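Long-range contact in flagellin (Burkholderia pseudomallei, PDB 4CFI), which probably polymerises into the filament of the bacterial flagellum as its major subunit and is a target of the immune response: residues 50-58 with 95-103. Numbering follows the deposited sequence.
Sequences QISEVNRIA and SMSAAKIGG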
loop_
_atom_site.group_PDB
_atom_site.type_symbol
_atom_site.label_atom_id
_atom_site.label_comp_id
_atom_site.label_asym_id
_atom_site.label_seq_id
_atom_site.Cartn_x
_atom_site.Cartn_y
_atom_site.Cartn_z
ATOM N N GLN A 50 7.314 9.176 14.371
ATOM C CA GLN A 50 7.527 9.510 12.959
ATOM C C GLN A 50 6.288 10.146 12.339
ATOM O O GLN A 50 6.415 11.065 11.523
ATOM C CB GLN A 50 7.997 8.300 12.156
ATOM C CG GLN A 50 9.352 7.758 12.590
ATOM C CD GLN A 50 10.427 8.814 12.595
ATOM O OE1 GLN A 50 10.568 9.577 11.629
ATOM N NE2 GLN A 50 11.220 8.860 13.657
ATOM N N ILE A 51 5.104 9.666 12.704
ATOM C CA ILE A 51 3.872 10.265 12.223
ATOM C C ILE A 51 3.804 11.734 12.675
ATOM O O ILE A 51 3.413 12.610 11.897
ATOM C CB ILE A 51 2.634 9.464 12.670
ATOM C CG1 ILE A 51 2.616 8.081 12.001
ATOM C CG2 ILE A 51 1.374 10.194 12.255
ATOM C CD1 ILE A 51 1.595 7.116 12.581
ATOM N N SER A 52 4.197 12.003 13.919
ATOM C CA SER A 52 4.237 13.379 14.419
ATOM C C SER A 52 5.188 14.252 13.587
ATOM O O SER A 52 4.874 15.408 13.276
ATOM C CB SER A 52 4.639 13.416 15.906
ATOM O OG SER A 52 3.668 12.792 16.733
ATOM N N GLU A 53 6.334 13.702 13.208
ATOM C CA GLU A 53 7.277 14.430 12.375
ATOM C C GLU A 53 6.713 14.672 10.976
ATOM O O GLU A 53 6.882 15.771 10.453
ATOM C CB GLU A 53 8.643 13.721 12.369
ATOM C CG GLU A 53 9.741 14.421 11.582
ATOM C CD GLU A 53 10.204 15.759 12.125
ATOM O OE1 GLU A 53 9.742 16.258 13.165
ATOM O OE2 GLU A 53 11.086 16.319 11.469
ATOM N N VAL A 54 6.024 13.688 10.389
ATOM C CA VAL A 54 5.326 13.891 9.116
ATOM C C VAL A 54 4.355 15.073 9.216
ATOM O O VAL A 54 4.343 15.955 8.356
ATOM C CB VAL A 54 4.584 12.605 8.680
ATOM C CG1 VAL A 54 3.644 12.865 7.518
ATOM C CG2 VAL A 54 5.573 11.507 8.317
ATOM N N ASN A 55 3.538 15.091 10.272
ATOM C CA ASN A 55 2.582 16.173 10.451
ATOM C C ASN A 55 3.257 17.517 10.707
ATOM O O ASN A 55 2.715 18.548 10.281
ATOM C CB ASN A 55 1.556 15.860 11.556
ATOM C CG ASN A 55 0.552 14.801 11.151
ATOM O OD1 ASN A 55 0.192 13.921 11.952
ATOM N ND2 ASN A 55 0.086 14.874 9.943
ATOM N N ARG A 56 4.407 17.520 11.376
ATOM C CA ARG A 56 5.162 18.759 11.552
ATOM C C ARG A 56 5.677 19.287 10.215
ATOM O O ARG A 56 5.582 20.481 9.917
ATOM C CB ARG A 56 6.330 18.574 12.515
ATOM C CG ARG A 56 6.955 19.884 12.986
ATOM C CD ARG A 56 8.339 19.706 13.617
ATOM N NE ARG A 56 9.277 19.102 12.684
ATOM C CZ ARG A 56 9.797 19.723 11.634
ATOM N NH1 ARG A 56 9.562 21.015 11.397
ATOM N NH2 ARG A 56 10.577 19.052 10.804
ATOM N N ILE A 57 6.251 18.402 9.415
ATOM C CA ILE A 57 6.768 18.818 8.115
ATOM C C ILE A 57 5.625 19.410 7.270
ATOM O O ILE A 57 5.778 20.458 6.618
ATOM C CB ILE A 57 7.466 17.634 7.403
ATOM C CG1 ILE A 57 8.719 17.188 8.182
ATOM C CG2 ILE A 57 7.775 17.988 5.960
ATOM C CD1 ILE A 57 9.115 15.743 7.910
ATOM N N ALA A 58 4.478 18.739 7.266
ATOM C CA ALA A 58 3.346 19.184 6.449
ATOM C C ALA A 58 2.773 20.522 6.924
ATOM O O ALA A 58 2.378 21.352 6.101
ATOM C CB ALA A 58 2.243 18.138 6.412
ATOM N N SER A 95 -1.689 17.810 -0.210
ATOM C CA SER A 95 -1.172 17.824 1.145
ATOM C C SER A 95 -0.298 16.610 1.408
ATOM O O SER A 95 -0.615 15.480 1.007
ATOM C CB SER A 95 -2.342 17.776 2.129
ATOM O OG SER A 95 -1.903 17.762 3.464
ATOM N N MET A 96 0.794 16.878 2.104
ATOM C CA MET A 96 1.678 15.845 2.584
ATOM C C MET A 96 1.400 15.473 4.038
ATOM O O MET A 96 2.194 14.750 4.655
ATOM C CB MET A 96 3.121 16.322 2.439
ATOM C CG MET A 96 3.582 16.512 0.997
ATOM S SD MET A 96 3.604 14.971 0.039
ATOM C CE MET A 96 2.129 15.190 -0.927
ATOM N N SER A 97 0.282 15.926 4.599
ATOM C CA SER A 97 -0.060 15.544 5.965
ATOM C C SER A 97 -0.306 14.036 6.048
ATOM O O SER A 97 -0.655 13.385 5.060
ATOM C CB SER A 97 -1.263 16.349 6.480
ATOM O OG SER A 97 -2.485 15.908 5.927
ATOM N N ALA A 98 -0.111 13.470 7.233
ATOM C CA ALA A 98 -0.225 12.024 7.398
ATOM C C ALA A 98 -1.595 11.458 7.002
ATOM O O ALA A 98 -1.691 10.313 6.556
ATOM C CB ALA A 98 0.107 11.639 8.825
ATOM N N ALA A 99 -2.651 12.252 7.150
ATOM C CA ALA A 99 -4.002 11.812 6.806
ATOM C C ALA A 99 -4.248 11.721 5.306
ATOM O O ALA A 99 -5.257 11.145 4.890
ATOM C CB ALA A 99 -5.021 12.742 7.446
ATOM N N LYS A 100 -3.341 12.302 4.511
ATOM C CA LYS A 100 -3.544 12.474 3.080
ATOM C C LYS A 100 -2.515 11.735 2.223
ATOM O O LYS A 100 -2.554 11.842 1.003
ATOM C CB LYS A 100 -3.541 13.974 2.728
ATOM C CG LYS A 100 -4.655 14.774 3.390
ATOM C CD LYS A 100 -6.034 14.373 2.890
ATOM C CE LYS A 100 -6.929 15.585 2.678
ATOM N NZ LYS A 100 -8.023 15.268 1.721
ATOM N N ILE A 101 -1.615 10.969 2.851
ATOM C CA ILE A 101 -0.637 10.159 2.120
ATOM C C ILE A 101 -0.666 8.729 2.637
ATOM O O ILE A 101 -1.158 8.473 3.735
ATOM C CB ILE A 101 0.804 10.745 2.182
ATOM C CG1 ILE A 101 1.346 10.820 3.626
ATOM C CG2 ILE A 101 0.823 12.119 1.524
ATOM C CD1 ILE A 101 2.804 11.253 3.738
ATOM N N GLY A 102 -0.145 7.804 1.835
ATOM C CA GLY A 102 -0.336 6.399 2.100
ATOM C C GLY A 102 -1.757 5.995 1.777
ATOM O O GLY A 102 -2.468 6.654 1.021
ATOM N N GLY A 103 -2.192 4.872 2.328
ATOM C CA GLY A 103 -3.473 4.308 1.935
ATOM C C GLY A 103 -3.453 3.925 0.463
ATOM O O GLY A 103 -2.407 3.613 -0.115
#
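Met96 meets helix 37-60 through its backbone, against which the methyl of Ala58 is pressed, Ala58 CB lying 3.7 Å from Met96 C. The CB of Met96 is directed at the helix, though the thioether turns off elsewhere; separately, its carbonyl O lies 3.7 Å from Val54 CG1. Ser97 continues the same backbone contact: Ala58 CB is 3.5 Å from Ser97 N, and the CA atoms of Ala58 and Ser97, 5.0 Å apart, are the nearest CA pair of the two segments. This peptide is steadied from the loop side by an ST turn, since Ser97 N donates to Ser95 OG at 3.1 Å and a nearly straight 165°.

Ala98 follows and sits among three helix side chains. Ala98 CB lies 3.9 Å from Ile51 CG2 and 4.0 Å from Val54 CG1, and the end of the Asn55 side chain also rests against it. Val54 reaches this point because CG1 is anti to the backbone N (chi1 169°), which brings that branch against the loop backbone, where it touches both Met96 O and Ala98 N. After Ala98 the loop curls back, Lys100 N bonding to Ser97 O, and Ile101 returns to the contact with its CD1 4.2 Å from the same Val54 CG1.

The contact thus docks the loop after strand 87-92 onto one side of the helix, while Gln50, Glu53 and Ile57 touch helix 2-31. Backbone bonds from Met96 to Leu69, Ala98 to Ser220 and Ile101 to Val219 tie the loop into the rest of the fold. Most of the contacts across the 261 Å² interface pair methyl groups with other methyls or with peptide atoms, and Met96 O is buried with no partner in the model, which suggests that apolar fit contributes much of the attachment.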